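DNA helicase RecQ (Deinococcus radiodurans, PDB 4Q48) probably couples ATP hydrolysis to 3'-5' translocation and duplex DNA unwinding, here as the catalytic core of helicase, zinc-binding and RQC domains. Local coordinates at residues A[181-185]-A[186-190]; A[463-467]-A[468-472]; A[496-500]-A[501-505]; A[244-247]-A[248-252]. All blocks are in the same frame, centred on the assembly; numbering follows the deposited sequence.

Contact 1. Residues A[181-185]-A[186-190]; sequences ATADE and RTRAD
R188 folds back over the start of its own helix toward E185 and D184. The main bonds are between backbone atoms. R188 N donates to D184 O at 2.6 Å. T187 N reaches the same D184 O in a weak bond of 2.8 Å. A189 N makes a weak bond to E185 O.

Van der Waals contacts come next. T187 OG1 rests against D184 CB, and the two side chains cross at about a right angle. E185 CA lies over one face of the R188 guanidinium, toward the rim. The end of R188 is doubtful, since its NH1 is modelled too close to A183 O.

Charges are paired outside the turn. D184 is the N-cap residue but makes no side-chain cap. Its CG is anti to the backbone N (chi1 -158°), which swings the carboxylate off the helix end, where OD2 forms a salt bridge with K368. R186 NH1 pairs with D486, and its guanidinium makes a cation-pi contact with W153. The two salt bridges connect the first helicase domain to the zinc-binding region and the RQC domain.

The TATA sequence, consistent with helicase motif III, links strand 176-180 to helix 185-194. A183 and R188 rest on L45 of the neighbouring strand 42-45.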
# COMPACT_ATOMS: atom_id res chain seq x y z
N ALA A 181 -0.79 3.34 -5.33
CA ALA A 181 -1.54 2.20 -4.82
C ALA A 181 -0.88 1.70 -3.54
O ALA A 181 -1.39 0.79 -2.88
CB ALA A 181 -1.64 1.08 -5.85
N THR A 182 0.27 2.26 -3.21
CA THR A 182 0.94 1.86 -1.99
C THR A 182 1.07 3.12 -1.16
O THR A 182 1.93 3.98 -1.41
CB THR A 182 2.31 1.22 -2.25
OG1 THR A 182 3.34 2.23 -2.13
CG2 THR A 182 2.33 0.56 -3.64
N ALA A 183 0.30 3.16 -0.08
CA ALA A 183 0.10 4.38 0.68
C ALA A 183 0.73 4.34 2.07
O ALA A 183 0.15 4.87 3.03
CB ALA A 183 -1.39 4.69 0.77
N ASP A 184 1.90 3.70 2.18
CA ASP A 184 2.73 3.77 3.38
C ASP A 184 2.81 5.20 3.95
O ASP A 184 2.96 6.17 3.21
CB ASP A 184 4.12 3.20 3.09
CG ASP A 184 4.85 2.75 4.33
OD1 ASP A 184 4.38 3.07 5.44
OD2 ASP A 184 5.88 2.05 4.21
N GLU A 185 2.66 5.33 5.27
CA GLU A 185 2.40 6.60 5.93
C GLU A 185 3.60 7.54 5.90
O GLU A 185 3.45 8.73 5.67
CB GLU A 185 2.00 6.31 7.38
CG GLU A 185 1.74 7.47 8.31
CD GLU A 185 1.69 6.99 9.77
OE1 GLU A 185 1.38 5.79 10.02
OE2 GLU A 185 1.97 7.80 10.69
N ARG A 186 4.79 6.98 6.10
CA ARG A 186 6.06 7.63 5.73
C ARG A 186 6.27 7.91 4.25
O ARG A 186 7.05 8.80 3.88
CB ARG A 186 7.23 6.81 6.28
CG ARG A 186 7.50 7.15 7.74
CD ARG A 186 8.51 6.23 8.38
NE ARG A 186 8.11 4.84 8.19
CZ ARG A 186 8.70 3.80 8.75
NH1 ARG A 186 9.74 3.98 9.55
NH2 ARG A 186 8.25 2.58 8.51
N THR A 187 5.62 7.13 3.41
CA THR A 187 5.70 7.33 1.97
C THR A 187 4.73 8.41 1.48
O THR A 187 5.09 9.24 0.65
CB THR A 187 5.41 6.02 1.22
OG1 THR A 187 6.17 4.96 1.83
CG2 THR A 187 5.79 6.16 -0.24
N ARG A 188 3.52 8.42 2.03
CA ARG A 188 2.54 9.47 1.75
C ARG A 188 3.14 10.84 2.07
O ARG A 188 2.88 11.83 1.39
CB ARG A 188 1.27 9.26 2.59
CG ARG A 188 0.49 8.00 2.26
CD ARG A 188 -0.94 8.13 2.74
NE ARG A 188 -0.98 8.15 4.21
CZ ARG A 188 -0.99 7.05 4.96
NH1 ARG A 188 -1.00 5.86 4.39
NH2 ARG A 188 -1.02 7.13 6.29
N ALA A 189 3.94 10.88 3.13
CA ALA A 189 4.55 12.12 3.58
C ALA A 189 5.65 12.60 2.63
O ALA A 189 5.79 13.80 2.39
CB ALA A 189 5.09 11.93 4.99
N ASP A 190 6.38 11.64 2.06
CA ASP A 190 7.53 11.90 1.19
C ASP A 190 7.15 12.30 -0.23
O ASP A 190 7.86 13.09 -0.87
CB ASP A 190 8.38 10.64 1.09
CG ASP A 190 9.54 10.64 2.04
OD1 ASP A 190 9.53 11.47 2.99
OD2 ASP A 190 10.44 9.78 1.85

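Contact 2. Residues A[463-467]-A[468-472]; sequences KEHDE and KLWRS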
# COMPACT_ATOMS: atom_id res chain seq x y z
N LYS A 463 4.32 4.55 38.43
CA LYS A 463 5.23 3.78 39.29
C LYS A 463 4.67 2.39 39.56
O LYS A 463 5.39 1.47 39.94
CB LYS A 463 5.49 4.53 40.61
CG LYS A 463 4.23 4.76 41.43
CD LYS A 463 4.51 5.37 42.79
CE LYS A 463 3.30 5.18 43.73
NZ LYS A 463 3.60 5.53 45.16
N GLU A 464 3.38 2.25 39.28
CA GLU A 464 2.61 1.02 39.40
C GLU A 464 3.18 -0.17 38.62
O GLU A 464 3.11 -1.32 39.07
CB GLU A 464 1.20 1.32 38.92
CG GLU A 464 0.29 0.14 38.70
CD GLU A 464 -1.01 0.56 38.03
OE1 GLU A 464 -1.12 1.77 37.70
OE2 GLU A 464 -1.88 -0.32 37.82
N HIS A 465 3.74 0.11 37.44
CA HIS A 465 4.23 -0.91 36.51
C HIS A 465 5.73 -0.89 36.51
O HIS A 465 6.34 0.00 37.09
CB HIS A 465 3.72 -0.66 35.09
CG HIS A 465 2.24 -0.82 34.94
ND1 HIS A 465 1.64 -2.05 34.80
CD2 HIS A 465 1.24 0.09 34.95
CE1 HIS A 465 0.34 -1.90 34.70
NE2 HIS A 465 0.06 -0.61 34.80
N ASP A 466 6.33 -1.91 35.92
CA ASP A 466 7.78 -1.95 35.80
C ASP A 466 8.25 -1.50 34.43
O ASP A 466 7.44 -1.24 33.53
CB ASP A 466 8.31 -3.34 36.15
CG ASP A 466 7.57 -4.44 35.43
OD1 ASP A 466 7.13 -4.23 34.28
OD2 ASP A 466 7.41 -5.52 36.05
N GLU A 467 9.56 -1.44 34.26
CA GLU A 467 10.16 -0.97 33.03
C GLU A 467 9.70 -1.71 31.79
O GLU A 467 9.64 -1.13 30.71
CB GLU A 467 11.68 -1.05 33.12
CG GLU A 467 12.36 -0.55 31.89
CD GLU A 467 13.84 -0.40 32.06
OE1 GLU A 467 14.28 -0.11 33.20
OE2 GLU A 467 14.57 -0.53 31.05
N LYS A 468 9.40 -3.00 31.94
CA LYS A 468 9.15 -3.85 30.77
C LYS A 468 7.78 -3.57 30.12
O LYS A 468 7.63 -3.60 28.90
CB LYS A 468 9.28 -5.34 31.15
CG LYS A 468 8.08 -5.98 31.87
CD LYS A 468 8.30 -7.47 32.16
CE LYS A 468 7.60 -8.35 31.13
NZ LYS A 468 7.65 -9.83 31.44
N LEU A 469 6.79 -3.29 30.95
CA LEU A 469 5.45 -3.04 30.48
C LEU A 469 5.34 -1.74 29.67
O LEU A 469 4.64 -1.67 28.65
CB LEU A 469 4.51 -2.97 31.67
CG LEU A 469 3.05 -2.81 31.31
CD1 LEU A 469 2.25 -3.81 32.08
CD2 LEU A 469 2.62 -1.40 31.64
N TRP A 470 6.02 -0.71 30.16
CA TRP A 470 5.95 0.58 29.52
C TRP A 470 6.56 0.52 28.16
O TRP A 470 5.98 1.04 27.21
CB TRP A 470 6.64 1.64 30.36
CG TRP A 470 5.82 2.02 31.52
CD1 TRP A 470 6.14 1.87 32.84
CD2 TRP A 470 4.51 2.58 31.48
NE1 TRP A 470 5.10 2.31 33.63
CE2 TRP A 470 4.09 2.76 32.81
CE3 TRP A 470 3.65 2.96 30.45
CZ2 TRP A 470 2.83 3.30 33.14
CZ3 TRP A 470 2.40 3.50 30.77
CH2 TRP A 470 2.01 3.66 32.10
N ARG A 471 7.70 -0.15 28.05
CA ARG A 471 8.41 -0.23 26.78
C ARG A 471 7.50 -0.95 25.80
O ARG A 471 7.46 -0.61 24.60
CB ARG A 471 9.74 -0.97 26.92
CG ARG A 471 10.83 -0.18 27.64
CD ARG A 471 11.08 1.20 27.02
NE ARG A 471 11.90 1.14 25.82
CZ ARG A 471 13.23 1.18 25.83
NH1 ARG A 471 13.88 1.25 27.00
NH2 ARG A 471 13.91 1.13 24.68
N SER A 472 6.78 -1.93 26.34
CA SER A 472 5.80 -2.70 25.59
C SER A 472 4.62 -1.82 25.14
O SER A 472 4.29 -1.78 23.94
CB SER A 472 5.30 -3.87 26.44
OG SER A 472 4.07 -4.36 25.94
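H465 sits against L469 and W470 at the start of helix 467-479. L469 CD2 lies over one face of the H465 imidazole, 3.6 Å from its centroid, in a CH-pi contact. L469 CD1 lies beside H465 ND1. The edge of H465 points to the face of W470 in an offset edge-to-face pair. The ring planes stand at 84°, and the centroid of the W470 six-membered ring is 5.6 Å from that of H465. H465 CB also packs against W470 NE1.

The next layer holds these rings in place. E464 CG covers the opposite face of H465. H465 NE2 bonds to E416 OE2, and W470 NE1 bonds to G462 O. Both ends of the aromatic pair therefore have polar partners. W470 further packs on M419 and L440, from helices 414-426 and 433-441.

The helix start is capped alongside. D466 CG lies between the backbone N and the carbonyl carbon (chi1 49°). This turns D466 OD1 back to accept a weak bond from L469 N at 3.5 Å. E467 pairs with R443 through OE1.

D466 is thus an aspartate N-cap. It begins the helix that leads into strands 483-484 and 492-493 of the winged-helix RQC domain.

Contact 3. Residues A[496-500]-A[501-505]; sequences KSRGI and LKEGQ
R498 lays one face of its guanidinium over K502 CB, which stands 3.8 Å from the plane and toward the rim. R498 CG is anti to the backbone N (chi1 -158°), and the chain bends at chi3; together these bring the guanidinium over K502. On its edge, R498 NE meets E503 OE2 at 3.2 Å. This is a salt bridge with a weak hydrogen bond. The guanidinium and carboxylate planes are 69° apart, and only E503 OE2 reaches R498 NE. The acid probably balances R498 alone. R498 NH1 and K502 NZ are like charges 4.9 Å apart.

Under these side chains the helix comes to its end. L501 N donates to S497 O. R498 O accepts two bonds, from K502 N at 2.7 Å and from E503 N at 3.0 Å. K502 is the first residue to leave helical angles. G504 has a positive phi (72°), a conformation that favours glycine. The chain then turns back, and Q505 N bonds to G499 O at 2.9 Å.

G499 has no side chain, and the Q505 amide comes close to its backbone. Q505 OE1 is 3.5 Å from G499 CA, and it bonds outward to Y482 OH. L501 CD1 lies beside S497 OG at 3.9 Å; that hydroxyl bonds to T494 O. I500 packs on A417 and L421 of helix 414-426.

The contact forms the C-terminal end of the short helix 498-501. Here a doubly accepting R498 carbonyl and a positive-phi glycine, G504, pass the chain on to strand 508-510 in the RQC winged-helix domain.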
# COMPACT_ATOMS: atom_id res chain seq x y z
N LYS A 496 -3.71 10.89 15.53
CA LYS A 496 -4.46 9.70 15.94
C LYS A 496 -4.52 9.53 17.48
O LYS A 496 -5.37 8.83 18.02
CB LYS A 496 -3.85 8.44 15.28
CG LYS A 496 -4.76 7.22 15.27
CD LYS A 496 -4.11 5.91 14.76
CE LYS A 496 -5.22 4.86 14.49
NZ LYS A 496 -4.81 3.40 14.60
N SER A 497 -3.64 10.21 18.19
CA SER A 497 -3.61 10.12 19.64
C SER A 497 -4.88 10.61 20.34
O SER A 497 -5.10 10.27 21.50
CB SER A 497 -2.41 10.91 20.18
OG SER A 497 -2.69 12.30 20.10
N ARG A 498 -5.68 11.45 19.66
CA ARG A 498 -6.91 11.99 20.26
C ARG A 498 -7.87 10.82 20.54
O ARG A 498 -8.67 10.86 21.48
CB ARG A 498 -7.56 13.03 19.35
CG ARG A 498 -8.48 14.02 20.06
CD ARG A 498 -9.30 14.89 19.09
NE ARG A 498 -10.71 14.99 19.48
CZ ARG A 498 -11.16 15.77 20.47
NH1 ARG A 498 -10.33 16.52 21.19
NH2 ARG A 498 -12.46 15.80 20.77
N GLY A 499 -7.74 9.78 19.71
CA GLY A 499 -8.59 8.61 19.83
C GLY A 499 -8.57 8.03 21.22
O GLY A 499 -9.63 7.82 21.84
N ILE A 500 -7.37 7.81 21.75
CA ILE A 500 -7.28 7.24 23.08
C ILE A 500 -7.51 8.32 24.13
O ILE A 500 -8.16 8.09 25.15
CB ILE A 500 -5.94 6.52 23.26
CG1 ILE A 500 -5.95 5.26 22.38
CG2 ILE A 500 -5.72 6.09 24.71
CD1 ILE A 500 -4.77 4.35 22.51
N LEU A 501 -7.01 9.51 23.84
CA LEU A 501 -6.98 10.60 24.80
C LEU A 501 -8.34 11.25 25.07
O LEU A 501 -8.64 11.62 26.21
CB LEU A 501 -5.99 11.66 24.30
CG LEU A 501 -4.52 11.34 24.61
CD1 LEU A 501 -3.58 12.29 23.85
CD2 LEU A 501 -4.24 11.34 26.12
N LYS A 502 -9.17 11.38 24.03
CA LYS A 502 -10.41 12.13 24.18
C LYS A 502 -11.65 11.40 23.64
O LYS A 502 -12.75 11.63 24.12
CB LYS A 502 -10.29 13.50 23.50
CG LYS A 502 -9.13 14.37 24.05
CD LYS A 502 -9.52 15.24 25.25
CE LYS A 502 -8.37 16.18 25.66
NZ LYS A 502 -8.73 17.66 25.65
N GLU A 503 -11.47 10.55 22.63
CA GLU A 503 -12.59 9.92 21.96
C GLU A 503 -12.87 8.46 22.38
O GLU A 503 -13.53 7.71 21.66
CB GLU A 503 -12.36 9.97 20.45
CG GLU A 503 -12.10 11.34 19.85
CD GLU A 503 -11.49 11.26 18.43
OE1 GLU A 503 -11.24 10.13 17.95
OE2 GLU A 503 -11.25 12.33 17.81
N GLY A 504 -12.41 8.06 23.56
CA GLY A 504 -12.78 6.76 24.10
C GLY A 504 -12.20 5.48 23.48
O GLY A 504 -12.54 4.37 23.89
N GLN A 505 -11.34 5.62 22.47
CA GLN A 505 -10.69 4.45 21.91
C GLN A 505 -9.85 3.70 22.96
O GLN A 505 -9.33 4.31 23.90
CB GLN A 505 -9.82 4.85 20.71
CG GLN A 505 -10.54 4.80 19.37
CD GLN A 505 -9.81 5.58 18.26
OE1 GLN A 505 -8.58 5.50 18.12
NE2 GLN A 505 -10.58 6.32 17.43

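Contact 4. Residues A[244-247]-A[248-252]; sequences LSRK and SVEET
K247 reaches slantwise over E251, one turn further along helix 246-258. The lysine chain runs extended and then bends at its last torsion (chi4 96°), which brings NZ to the carboxylate. K247 NZ meets E251 OE1 at 3.0 Å, on the syn side and 24° out of the carboxylate plane. A second, weak bond runs from K247 NZ to E251 OE2 at 3.4 Å. Both oxygens of E251 thus face one ammonium group in a salt bridge. The aliphatic part of K247 lies alongside too, with K247 CG next to E251 OE1.

R246 and E250 make a similar slanting pair. Here E250 OE2 sits at the edge of the guanidinium, in its plane, 3.6 Å from R246 NE. The guanidinium and carboxylate planes are 53° apart. This salt bridge rests on one oxygen, E250 OE2. R246 CG touches the same oxygen. R246 also packs on H267.

S245 and S248 meet through their hydroxyls. S245 is the N-cap residue. S245 OG accepts from S248 N at 3.1 Å and from S248 OG at 2.7 Å. The first bond is the cap. Behind it, V249 N donates to S245 O, and E251 N donates to K247 O. V249 is buried against T293, and S248 touches C243.

The chemistry is that of a capped, charge-paired helix start on the surface of the second helicase domain. One serine oxygen takes two donors. The two acids sit near the helix N terminus, where the helix dipole would probably favour them.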
# COMPACT_ATOMS: atom_id res chain seq x y z
N LEU A 244 6.62 -19.52 -0.07
CA LEU A 244 7.78 -18.61 -0.08
C LEU A 244 8.84 -18.99 -1.10
O LEU A 244 9.40 -18.13 -1.78
CB LEU A 244 8.40 -18.49 1.31
CG LEU A 244 9.16 -17.16 1.42
CD1 LEU A 244 8.25 -15.99 1.00
CD2 LEU A 244 9.73 -16.92 2.83
N SER A 245 9.12 -20.28 -1.18
CA SER A 245 10.17 -20.79 -2.06
C SER A 245 9.60 -21.54 -3.26
O SER A 245 8.47 -22.02 -3.25
CB SER A 245 11.11 -21.74 -1.30
OG SER A 245 10.41 -22.88 -0.83
N ARG A 246 10.42 -21.63 -4.30
CA ARG A 246 10.08 -22.41 -5.48
C ARG A 246 9.94 -23.92 -5.15
O ARG A 246 9.21 -24.65 -5.82
CB ARG A 246 11.14 -22.15 -6.55
CG ARG A 246 11.32 -23.25 -7.56
CD ARG A 246 12.20 -22.80 -8.72
NE ARG A 246 12.41 -23.88 -9.68
CZ ARG A 246 13.17 -23.77 -10.77
NH1 ARG A 246 13.79 -22.63 -11.03
NH2 ARG A 246 13.31 -24.81 -11.58
N LYS A 247 10.62 -24.37 -4.10
CA LYS A 247 10.57 -25.79 -3.72
C LYS A 247 9.30 -26.14 -2.94
O LYS A 247 8.78 -27.26 -3.06
CB LYS A 247 11.82 -26.16 -2.90
CG LYS A 247 11.57 -27.12 -1.74
CD LYS A 247 12.87 -27.64 -1.13
CE LYS A 247 12.64 -28.30 0.23
NZ LYS A 247 12.51 -29.78 0.13
N SER A 248 8.80 -25.19 -2.16
CA SER A 248 7.55 -25.38 -1.42
C SER A 248 6.35 -25.40 -2.39
O SER A 248 5.38 -26.12 -2.17
CB SER A 248 7.37 -24.29 -0.37
OG SER A 248 8.51 -24.21 0.47
N VAL A 249 6.44 -24.61 -3.46
CA VAL A 249 5.43 -24.62 -4.52
C VAL A 249 5.34 -26.00 -5.19
O VAL A 249 4.28 -26.61 -5.21
CB VAL A 249 5.71 -23.53 -5.60
CG1 VAL A 249 5.04 -23.87 -6.91
CG2 VAL A 249 5.24 -22.16 -5.10
N GLU A 250 6.46 -26.49 -5.72
CA GLU A 250 6.54 -27.82 -6.31
C GLU A 250 5.94 -28.90 -5.41
O GLU A 250 4.99 -29.61 -5.79
CB GLU A 250 8.01 -28.16 -6.60
CG GLU A 250 8.63 -27.40 -7.77
CD GLU A 250 10.14 -27.66 -7.91
OE1 GLU A 250 10.56 -28.85 -7.96
OE2 GLU A 250 10.91 -26.66 -7.97
N GLU A 251 6.47 -29.01 -4.20
CA GLU A 251 6.11 -30.11 -3.32
C GLU A 251 4.69 -30.02 -2.81
O GLU A 251 4.00 -31.04 -2.75
CB GLU A 251 7.09 -30.19 -2.15
CG GLU A 251 8.45 -30.72 -2.59
CD GLU A 251 9.48 -30.70 -1.49
OE1 GLU A 251 9.74 -29.60 -0.95
OE2 GLU A 251 10.03 -31.78 -1.18
N THR A 252 4.26 -28.82 -2.46
CA THR A 252 2.86 -28.58 -2.07
C THR A 252 1.92 -28.91 -3.23
O THR A 252 0.91 -29.61 -3.04
CB THR A 252 2.65 -27.10 -1.65
OG1 THR A 252 3.56 -26.77 -0.59
CG2 THR A 252 1.21 -26.84 -1.20

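Along the chain the order is contact 1, contact 4, contact 2, contact 3. Each joins consecutive residues, so none closes a long loop. They run in series and neither nest nor cross. Contact 1 joins a strand of the first helicase sheet to its next helix, and its D184-K368 and R186-D486 pairs tie that domain to the zinc-binding region and the RQC domain. Contact 4 starts a helix after strand 238-242 in the second helicase domain. Contacts 2 and 3 both belong to the RQC domain, one opening a helix and the other ending one. Contact 1 approaches contact 3 to about 7 Å between nearest atoms. Contact 4 stands apart, with centres 32 to 45 Å from the others.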